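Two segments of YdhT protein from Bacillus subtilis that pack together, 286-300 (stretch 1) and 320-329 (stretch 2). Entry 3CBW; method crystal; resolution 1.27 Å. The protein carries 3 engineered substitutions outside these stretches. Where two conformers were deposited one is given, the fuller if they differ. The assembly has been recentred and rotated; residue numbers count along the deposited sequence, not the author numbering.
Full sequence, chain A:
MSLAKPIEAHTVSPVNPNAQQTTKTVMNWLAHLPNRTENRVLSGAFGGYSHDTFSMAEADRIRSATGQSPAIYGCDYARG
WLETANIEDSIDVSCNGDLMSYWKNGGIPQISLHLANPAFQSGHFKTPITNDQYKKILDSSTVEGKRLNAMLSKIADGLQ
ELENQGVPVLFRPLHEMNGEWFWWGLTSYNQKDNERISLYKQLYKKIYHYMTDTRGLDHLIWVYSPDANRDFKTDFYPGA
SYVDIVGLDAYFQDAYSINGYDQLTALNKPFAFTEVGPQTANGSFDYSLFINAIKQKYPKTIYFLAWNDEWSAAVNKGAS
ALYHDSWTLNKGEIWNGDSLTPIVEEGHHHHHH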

# COMPACT_ATOMS: atom_id res chain seq x y z
N ASP A 286 0.65 8.35 20.31
CA ASP A 286 0.36 7.14 21.07
C ASP A 286 -0.43 6.15 20.22
O ASP A 286 -1.61 6.37 19.91
CB ASP A 286 -0.42 7.51 22.35
CG ASP A 286 -0.52 6.36 23.34
OD1 ASP A 286 -0.47 5.18 22.94
OD2 ASP A 286 -0.67 6.65 24.56
N TYR A 287 0.22 5.04 19.87
CA TYR A 287 -0.43 4.03 19.04
C TYR A 287 -1.61 3.35 19.73
O TYR A 287 -2.48 2.80 19.06
CB TYR A 287 0.58 2.99 18.51
CG TYR A 287 1.26 3.41 17.22
CD1 TYR A 287 0.58 3.35 16.00
CD2 TYR A 287 2.59 3.86 17.20
CE1 TYR A 287 1.18 3.73 14.80
CE2 TYR A 287 3.21 4.24 15.99
CZ TYR A 287 2.49 4.18 14.81
OH TYR A 287 3.07 4.56 13.62
N SER A 288 -1.65 3.39 21.07
CA SER A 288 -2.80 2.83 21.78
C SER A 288 -4.08 3.62 21.50
O SER A 288 -5.17 3.05 21.45
CB SER A 288 -2.55 2.72 23.30
OG SER A 288 -2.56 3.99 23.92
N LEU A 289 -3.93 4.92 21.28
CA LEU A 289 -5.05 5.77 20.91
C LEU A 289 -5.52 5.50 19.48
O LEU A 289 -6.69 5.65 19.17
CB LEU A 289 -4.72 7.25 21.11
CG LEU A 289 -4.44 7.64 22.57
CD1 LEU A 289 -3.86 9.04 22.64
CD2 LEU A 289 -5.70 7.50 23.43
N PHE A 290 -4.58 5.13 18.62
CA PHE A 290 -4.93 4.80 17.22
C PHE A 290 -5.81 3.54 17.15
O PHE A 290 -6.83 3.54 16.46
CB PHE A 290 -3.65 4.64 16.40
CG PHE A 290 -3.88 4.14 15.00
CD1 PHE A 290 -4.63 4.89 14.09
CD2 PHE A 290 -3.30 2.95 14.57
CE1 PHE A 290 -4.83 4.44 12.78
CE2 PHE A 290 -3.49 2.50 13.27
CZ PHE A 290 -4.25 3.25 12.37
N ILE A 291 -5.43 2.49 17.87
CA ILE A 291 -6.28 1.30 17.89
C ILE A 291 -7.63 1.58 18.55
O ILE A 291 -8.66 1.06 18.12
CB ILE A 291 -5.58 0.02 18.45
CG1 ILE A 291 -6.40 -1.24 18.14
CG2 ILE A 291 -5.29 0.14 19.94
CD1 ILE A 291 -6.54 -1.57 16.68
N ASN A 292 -7.65 2.42 19.59
CA ASN A 292 -8.92 2.80 20.18
C ASN A 292 -9.80 3.56 19.20
O ASN A 292 -11.00 3.33 19.12
CB ASN A 292 -8.71 3.63 21.44
CG ASN A 292 -10.01 3.97 22.12
OD1 ASN A 292 -10.54 5.07 21.96
ND2 ASN A 292 -10.58 3.00 22.82
N ALA A 293 -9.20 4.49 18.45
CA ALA A 293 -9.93 5.23 17.41
C ALA A 293 -10.48 4.30 16.34
O ALA A 293 -11.61 4.48 15.87
CB ALA A 293 -9.06 6.31 16.80
N ILE A 294 -9.71 3.28 15.96
CA ILE A 294 -10.24 2.29 15.03
C ILE A 294 -11.52 1.65 15.58
O ILE A 294 -12.53 1.56 14.87
CB ILE A 294 -9.18 1.23 14.65
CG1 ILE A 294 -8.16 1.84 13.69
CG2 ILE A 294 -9.83 0.03 14.01
CD1 ILE A 294 -6.90 1.02 13.51
N LYS A 295 -11.47 1.23 16.84
CA LYS A 295 -12.63 0.57 17.43
C LYS A 295 -13.84 1.50 17.49
O LYS A 295 -14.98 1.08 17.23
CB LYS A 295 -12.31 0.09 18.84
CG LYS A 295 -11.27 -0.98 18.90
CD LYS A 295 -11.20 -1.48 20.30
CE LYS A 295 -10.04 -2.41 20.45
NZ LYS A 295 -10.21 -3.34 21.60
N GLN A 296 -13.62 2.77 17.82
CA GLN A 296 -14.72 3.71 18.00
C GLN A 296 -15.20 4.40 16.72
O GLN A 296 -16.38 4.71 16.59
CB GLN A 296 -14.32 4.81 19.00
CG GLN A 296 -14.06 4.32 20.41
CD GLN A 296 -14.31 5.41 21.43
OE1 GLN A 296 -15.42 5.94 21.52
NE2 GLN A 296 -13.28 5.76 22.19
N LYS A 297 -14.26 4.67 15.81
CA LYS A 297 -14.49 5.57 14.66
C LYS A 297 -14.35 4.86 13.31
O LYS A 297 -14.98 5.26 12.34
CB LYS A 297 -13.48 6.74 14.67
CG LYS A 297 -13.31 7.52 15.98
CD LYS A 297 -14.57 8.26 16.42
CE LYS A 297 -14.92 9.42 15.50
NZ LYS A 297 -16.15 10.07 16.01
N TYR A 298 -13.48 3.85 13.23
CA TYR A 298 -13.14 3.25 11.93
C TYR A 298 -13.23 1.72 11.97
O TYR A 298 -12.29 1.02 11.60
CB TYR A 298 -11.72 3.69 11.47
CG TYR A 298 -11.33 5.11 11.83
CD1 TYR A 298 -11.96 6.22 11.25
CD2 TYR A 298 -10.30 5.35 12.73
CE1 TYR A 298 -11.58 7.53 11.59
CE2 TYR A 298 -9.92 6.65 13.07
CZ TYR A 298 -10.57 7.72 12.51
OH TYR A 298 -10.19 9.01 12.85
N PRO A 299 -14.37 1.17 12.42
CA PRO A 299 -14.40 -0.27 12.68
C PRO A 299 -14.22 -1.19 11.47
O PRO A 299 -13.82 -2.34 11.64
CB PRO A 299 -15.78 -0.48 13.34
CG PRO A 299 -16.60 0.64 12.80
CD PRO A 299 -15.66 1.80 12.75
N LYS A 300 -14.50 -0.68 10.26
CA LYS A 300 -14.33 -1.49 9.04
C LYS A 300 -12.86 -1.64 8.61
O LYS A 300 -12.57 -2.37 7.67
CB LYS A 300 -15.16 -0.93 7.89
CG LYS A 300 -16.66 -1.06 8.10
CD LYS A 300 -17.39 -0.49 6.90
CE LYS A 300 -18.87 -0.79 6.96
NZ LYS A 300 -19.52 -0.30 5.71
N SER A 320 2.92 -1.87 22.79
CA SER A 320 2.43 -3.11 23.39
C SER A 320 0.91 -3.16 23.36
O SER A 320 0.33 -4.19 23.01
CB SER A 320 2.94 -3.26 24.82
OG SER A 320 4.35 -3.41 24.83
N ALA A 321 0.27 -2.05 23.71
CA ALA A 321 -1.19 -1.98 23.71
C ALA A 321 -1.75 -2.17 22.30
O ALA A 321 -2.77 -2.84 22.12
CB ALA A 321 -1.67 -0.68 24.32
N LEU A 322 -1.08 -1.59 21.31
CA LEU A 322 -1.44 -1.76 19.89
C LEU A 322 -1.36 -3.23 19.48
O LEU A 322 -2.31 -3.79 18.91
CB LEU A 322 -0.52 -0.92 19.00
CG LEU A 322 -0.68 -1.08 17.48
CD1 LEU A 322 -2.02 -0.48 17.03
CD2 LEU A 322 0.49 -0.40 16.78
N TYR A 323 -0.23 -3.87 19.78
CA TYR A 323 0.02 -5.22 19.32
C TYR A 323 -0.73 -6.28 20.11
O TYR A 323 -1.00 -7.36 19.60
CB TYR A 323 1.53 -5.48 19.20
CG TYR A 323 2.04 -5.08 17.85
CD1 TYR A 323 2.38 -3.76 17.55
CD2 TYR A 323 2.14 -6.04 16.83
CE1 TYR A 323 2.82 -3.41 16.28
CE2 TYR A 323 2.57 -5.70 15.57
CZ TYR A 323 2.90 -4.38 15.29
OH TYR A 323 3.33 -4.07 14.03
N HIS A 324 -1.10 -5.96 21.35
CA HIS A 324 -1.80 -6.92 22.20
C HIS A 324 -3.30 -6.69 22.27
O HIS A 324 -4.01 -7.46 22.92
CB HIS A 324 -1.19 -6.97 23.60
CG HIS A 324 0.20 -7.50 23.61
ND1 HIS A 324 0.48 -8.85 23.66
CD2 HIS A 324 1.40 -6.87 23.54
CE1 HIS A 324 1.79 -9.03 23.64
NE2 HIS A 324 2.37 -7.84 23.57
N ASP A 325 -3.79 -5.65 21.61
CA ASP A 325 -5.23 -5.39 21.60
C ASP A 325 -5.95 -6.60 21.04
O ASP A 325 -5.47 -7.25 20.11
CB ASP A 325 -5.55 -4.16 20.76
CG ASP A 325 -6.96 -3.66 21.01
OD1 ASP A 325 -7.90 -4.24 20.42
OD2 ASP A 325 -7.14 -2.72 21.83
N SER A 326 -7.12 -6.92 21.60
CA SER A 326 -7.88 -8.09 21.13
C SER A 326 -8.23 -7.99 19.63
O SER A 326 -8.41 -9.00 18.97
CB SER A 326 -9.15 -8.29 21.95
OG SER A 326 -10.01 -7.20 21.80
N TRP A 327 -8.33 -6.77 19.11
CA TRP A 327 -8.64 -6.58 17.69
C TRP A 327 -7.47 -6.85 16.75
O TRP A 327 -7.70 -7.11 15.57
CB TRP A 327 -9.14 -5.17 17.45
CG TRP A 327 -10.58 -4.94 17.80
CD1 TRP A 327 -11.26 -5.42 18.89
CD2 TRP A 327 -11.51 -4.16 17.05
NE1 TRP A 327 -12.56 -4.98 18.85
CE2 TRP A 327 -12.74 -4.20 17.74
CE3 TRP A 327 -11.43 -3.43 15.86
CZ2 TRP A 327 -13.89 -3.55 17.27
CZ3 TRP A 327 -12.56 -2.78 15.39
CH2 TRP A 327 -13.78 -2.83 16.10
N THR A 328 -6.25 -6.76 17.26
CA THR A 328 -5.08 -6.79 16.38
C THR A 328 -4.68 -8.22 16.01
O THR A 328 -4.51 -9.07 16.87
CB THR A 328 -3.92 -6.03 17.03
OG1 THR A 328 -4.37 -4.72 17.37
CG2 THR A 328 -2.73 -5.92 16.09
N LEU A 329 -4.53 -8.46 14.71
CA LEU A 329 -4.13 -9.74 14.19
C LEU A 329 -2.69 -9.64 13.70
O LEU A 329 -2.38 -8.82 12.82
CB LEU A 329 -5.09 -10.13 13.06
CG LEU A 329 -5.03 -11.55 12.50
CD1 LEU A 329 -6.33 -11.90 11.80
CD2 LEU A 329 -3.83 -11.76 11.57

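The two stretches form a mixed contact, in which a small apolar cluster around L322 gives way, further along the helix of stretch 1, to a lysine that bonds to an aspartate and lies over the face of a tryptophan ring. The helix of about 287-297 runs beside a short segment, about 320-324, of a helix that begins earlier in the chain, at an angle of 37° between their N-to-C directions and a closest axial approach of 8.0 Å. The backbones come nearest at S288 and L322, whose CA atoms are 5.1 Å apart; by K295 and W327 the CA-CA distance has grown to 8.2 Å, and larger side chains fill the gap. In all, 539 Å² of surface is buried, summed over both sides.

At the close end, two small side chains meet. S288 CB lies 3.7 Å from A321 CB, in van der Waals contact. D286 caps the N terminus of the first helix: its OD1 accepts from S288 N at 2.8 Å and also from S288 OG at 2.6 Å, so the serine hydroxyl is engaged within its own stretch.

L322 is the apolar hub. Its CD2 packs 3.8 Å from Y287 CB, and its CD1 lies 3.9 Å from I291 CB and near the plane of the F290 ring, at its edge. I291 points toward stretch 2 and extends the contact beyond the leucine, with its CG1 3.8 Å from D325 CG and its CD1 3.9 Å from T328 OG1. T328 OG1 donates to L322 O at 2.7 Å, tying the strand residue back to the helix and leaving a satisfied polar group beside the isoleucine methyl.

After the helix, the chain makes a type I turn from D325 to T328, closed by T328 N donating to D325 O at 3.0 Å. The turn brings D325 and W327 to K295, whose extended side chain, chi1 m and chi2 to chi4 t, reaches across to both. K295 NZ forms a salt bridge with D325, 2.7 Å from OD1, although the associated hydrogen bonds are weak and the placement of OD1 is less certain. On the way, the lysine lies over one face of W327: its CG sits 3.7 Å from the centroid of the six-membered ring, formed by CD2 through CH2, in a CH-pi contact, while NZ makes an off-centre cation-pi contact with the five-membered ring. I294 CG2, 4.2 Å from W327 CZ3, and P299 CB, 4.1 Å from W327 CH2, add apolar contacts to the benzenoid part of the indole.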